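Local atomic coordinates of elongation factor G (Thermus thermophilus, PDB entry 2DY1), a protein that binds GTP and magnesium and probably acts as a translational GTPase in the elongation phase of protein synthesis. Residues I460-K469 with G481-P489. Residues are numbered along the deposited sequence; the frame is centred on the assembly and turned at random.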
loop_
_atom_site.group_PDB
_atom_site.type_symbol
_atom_site.label_atom_id
_atom_site.label_comp_id
_atom_site.label_asym_id
_atom_site.label_seq_id
_atom_site.Cartn_x
_atom_site.Cartn_y
_atom_site.Cartn_z
ATOM N N ILE A 460 32.506 -21.961 7.192
ATOM C CA ILE A 460 33.493 -23.030 7.293
ATOM C C ILE A 460 33.007 -24.196 8.146
ATOM O O ILE A 460 32.199 -24.015 9.053
ATOM C CB ILE A 460 34.821 -22.500 7.873
ATOM C CG1 ILE A 460 34.568 -21.732 9.169
ATOM C CG2 ILE A 460 35.511 -21.599 6.861
ATOM C CD1 ILE A 460 35.864 -21.284 9.886
ATOM N N LYS A 461 33.523 -25.393 7.864
ATOM C CA LYS A 461 33.118 -26.585 8.600
ATOM C C LYS A 461 34.164 -27.151 9.564
ATOM O O LYS A 461 33.834 -27.967 10.432
ATOM C CB LYS A 461 32.686 -27.676 7.618
ATOM C CG LYS A 461 31.299 -27.464 7.009
ATOM C CD LYS A 461 30.871 -28.692 6.213
ATOM C CE LYS A 461 29.404 -28.630 5.811
ATOM N NZ LYS A 461 28.984 -29.844 5.048
ATOM N N LYS A 462 35.414 -26.726 9.423
ATOM C CA LYS A 462 36.452 -27.213 10.321
ATOM C C LYS A 462 37.436 -26.128 10.727
ATOM O O LYS A 462 37.582 -25.101 10.055
ATOM C CB LYS A 462 37.203 -28.397 9.698
ATOM C CG LYS A 462 38.091 -28.059 8.515
ATOM C CD LYS A 462 38.799 -29.319 8.003
ATOM C CE LYS A 462 39.715 -29.019 6.826
ATOM N NZ LYS A 462 40.466 -30.221 6.362
ATOM N N VAL A 463 38.095 -26.358 11.857
ATOM C CA VAL A 463 39.063 -25.410 12.381
ATOM C C VAL A 463 40.327 -25.440 11.541
ATOM O O VAL A 463 40.715 -26.486 11.020
ATOM C CB VAL A 463 39.439 -25.749 13.833
ATOM C CG1 VAL A 463 40.490 -24.765 14.339
ATOM C CG2 VAL A 463 38.203 -25.703 14.720
ATOM N N ALA A 464 40.965 -24.282 11.411
ATOM C CA ALA A 464 42.210 -24.169 10.676
ATOM C C ALA A 464 42.953 -22.933 11.165
ATOM O O ALA A 464 42.353 -22.021 11.730
ATOM C CB ALA A 464 41.935 -24.074 9.171
ATOM N N GLU A 465 44.260 -22.909 10.961
ATOM C CA GLU A 465 45.042 -21.761 11.382
ATOM C C GLU A 465 46.266 -21.610 10.509
ATOM O O GLU A 465 46.728 -22.560 9.874
ATOM C CB GLU A 465 45.430 -21.872 12.860
ATOM C CG GLU A 465 46.456 -22.951 13.163
ATOM C CD GLU A 465 46.751 -23.077 14.647
ATOM O OE1 GLU A 465 47.839 -23.604 14.971
ATOM O OE2 GLU A 465 45.904 -22.666 15.477
ATOM N N GLY A 466 46.778 -20.396 10.465
ATOM C CA GLY A 466 47.919 -20.132 9.635
ATOM C C GLY A 466 48.360 -18.700 9.689
ATOM O O GLY A 466 47.807 -17.867 10.417
ATOM N N GLN A 467 49.344 -18.402 8.860
ATOM C CA GLN A 467 49.943 -17.093 8.852
ATOM C C GLN A 467 49.680 -16.228 7.652
ATOM O O GLN A 467 49.595 -16.701 6.521
ATOM C CB GLN A 467 51.459 -17.257 9.023
ATOM C CG GLN A 467 52.244 -15.971 9.052
ATOM C CD GLN A 467 53.746 -16.225 9.067
ATOM O OE1 GLN A 467 54.231 -17.132 8.390
ATOM N NE2 GLN A 467 54.486 -15.423 9.831
ATOM N N GLY A 468 49.575 -14.940 7.938
ATOM C CA GLY A 468 49.379 -13.936 6.918
ATOM C C GLY A 468 50.512 -12.953 7.115
ATOM O O GLY A 468 50.662 -12.357 8.184
ATOM N N LYS A 469 51.340 -12.773 6.095
ATOM C CA LYS A 469 52.436 -11.844 6.267
ATOM C C LYS A 469 52.668 -10.946 5.061
ATOM O O LYS A 469 52.612 -11.393 3.916
ATOM C CB LYS A 469 53.708 -12.619 6.603
ATOM C CG LYS A 469 54.858 -11.754 7.077
ATOM C CD LYS A 469 55.961 -12.627 7.674
ATOM C CE LYS A 469 57.033 -11.793 8.333
ATOM N NZ LYS A 469 57.962 -12.664 9.116
ATOM N N GLY A 481 53.766 -6.515 8.296
ATOM C CA GLY A 481 52.631 -7.004 9.065
ATOM C C GLY A 481 52.778 -8.507 9.170
ATOM O O GLY A 481 53.074 -9.175 8.179
ATOM N N ASP A 482 52.568 -9.061 10.367
ATOM C CA ASP A 482 52.717 -10.502 10.560
ATOM C C ASP A 482 51.620 -10.919 11.524
ATOM O O ASP A 482 51.620 -10.523 12.697
ATOM C CB ASP A 482 54.102 -10.778 11.152
ATOM C CG ASP A 482 54.329 -12.231 11.470
ATOM O OD1 ASP A 482 55.363 -12.522 12.106
ATOM O OD2 ASP A 482 53.505 -13.089 11.092
ATOM N N VAL A 483 50.684 -11.706 11.012
ATOM C CA VAL A 483 49.533 -12.144 11.789
ATOM C C VAL A 483 49.300 -13.642 11.739
ATOM O O VAL A 483 49.311 -14.245 10.663
ATOM C CB VAL A 483 48.239 -11.436 11.236
ATOM C CG1 VAL A 483 46.995 -11.943 11.956
ATOM C CG2 VAL A 483 48.370 -9.931 11.380
ATOM N N TRP A 484 49.110 -14.259 12.904
ATOM C CA TRP A 484 48.768 -15.661 12.934
ATOM C C TRP A 484 47.285 -15.684 13.312
ATOM O O TRP A 484 46.876 -15.165 14.365
ATOM C CB TRP A 484 49.608 -16.434 13.946
ATOM C CG TRP A 484 50.985 -16.686 13.427
ATOM C CD1 TRP A 484 52.061 -15.851 13.521
ATOM C CD2 TRP A 484 51.432 -17.845 12.702
ATOM N NE1 TRP A 484 53.156 -16.426 12.899
ATOM C CE2 TRP A 484 52.797 -17.644 12.389
ATOM C CE3 TRP A 484 50.811 -19.034 12.292
ATOM C CZ2 TRP A 484 53.555 -18.591 11.678
ATOM C CZ3 TRP A 484 51.566 -19.978 11.587
ATOM C CH2 TRP A 484 52.921 -19.747 11.289
ATOM N N LEU A 485 46.501 -16.314 12.446
ATOM C CA LEU A 485 45.049 -16.384 12.573
ATOM C C LEU A 485 44.482 -17.800 12.639
ATOM O O LEU A 485 44.854 -18.662 11.851
ATOM C CB LEU A 485 44.423 -15.696 11.354
ATOM C CG LEU A 485 42.898 -15.809 11.211
ATOM C CD1 LEU A 485 42.241 -14.898 12.244
ATOM C CD2 LEU A 485 42.475 -15.375 9.798
ATOM N N ARG A 486 43.571 -18.025 13.579
ATOM C CA ARG A 486 42.889 -19.311 13.697
ATOM C C ARG A 486 41.408 -19.008 13.427
ATOM O O ARG A 486 40.854 -18.068 13.992
ATOM C CB ARG A 486 43.063 -19.875 15.118
ATOM C CG ARG A 486 42.388 -21.210 15.385
ATOM C CD ARG A 486 42.594 -21.580 16.857
ATOM N NE ARG A 486 41.982 -22.847 17.258
ATOM C CZ ARG A 486 42.499 -24.048 17.014
ATOM N NH1 ARG A 486 43.647 -24.175 16.361
ATOM N NH2 ARG A 486 41.870 -25.136 17.441
ATOM N N LEU A 487 40.786 -19.796 12.551
ATOM C CA LEU A 487 39.365 -19.645 12.226
ATOM C C LEU A 487 38.623 -20.870 12.740
ATOM O O LEU A 487 39.061 -22.003 12.545
ATOM C CB LEU A 487 39.151 -19.548 10.706
ATOM C CG LEU A 487 39.681 -18.303 9.999
ATOM C CD1 LEU A 487 39.313 -18.400 8.516
ATOM C CD2 LEU A 487 39.085 -17.035 10.609
ATOM N N GLU A 488 37.496 -20.650 13.397
ATOM C CA GLU A 488 36.721 -21.766 13.917
ATOM C C GLU A 488 35.269 -21.600 13.538
ATOM O O GLU A 488 34.730 -20.488 13.584
ATOM C CB GLU A 488 36.812 -21.814 15.437
ATOM C CG GLU A 488 38.226 -21.843 15.967
ATOM C CD GLU A 488 38.270 -21.925 17.478
ATOM O OE1 GLU A 488 37.304 -21.477 18.135
ATOM O OE2 GLU A 488 39.282 -22.430 18.007
ATOM N N PRO A 489 34.611 -22.698 13.148
ATOM C CA PRO A 489 33.198 -22.587 12.785
ATOM C C PRO A 489 32.478 -22.038 14.013
ATOM O O PRO A 489 32.829 -22.387 15.137
ATOM C CB PRO A 489 32.806 -24.036 12.493
ATOM C CG PRO A 489 34.082 -24.628 11.964
ATOM C CD PRO A 489 35.111 -24.067 12.930
#
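One face of the Trp484 indole is covered by Gln467, whose CB stands 3.4 Å from the centroid of the six-membered ring in a CH-pi contact, while its amide stacks at 25° to the ring plane. Val463 CG1 likewise sits over the centre of the Arg486 guanidinium, 3.4 Å from CZ. Two carboxylates reach this group near its plane: NH1 gives a hydrogen bond to Glu465 OE2 (2.9 Å), striking it from above the carboxylate plane, and NE bonds Glu488 OE2 at 2.8 Å. With CG anti to the backbone N (chi1 179°) and the chain extended to NE, Arg486 runs across the neighbouring strand and lays its guanidinium over the outer side of Val463 CG1. A lysine here would probably lose this two-sided grip, leaving at least one carboxylate without its mate and the Val463 methyl without the flat group that covers it. Further along, Gln467 NE2 donates a nearly straight bond to Asp482 OD2 (2.8 Å), while Asp482 OD1 is held by Ser541 of the adjacent strand 533-541.

Beneath these side chains, paired backbone bonds link Ala464 with Leu487, Gly466 with Leu485 and Gly468 with Val483, forming the antiparallel hairpin at one edge of the domain IV sheet. Ala464, Val483 and Leu487 pack against helix 549-566. The hairpin is thus amphipathic, with an apolar helix-facing side and an opposite side of complementary charges and amide-aromatic stacking.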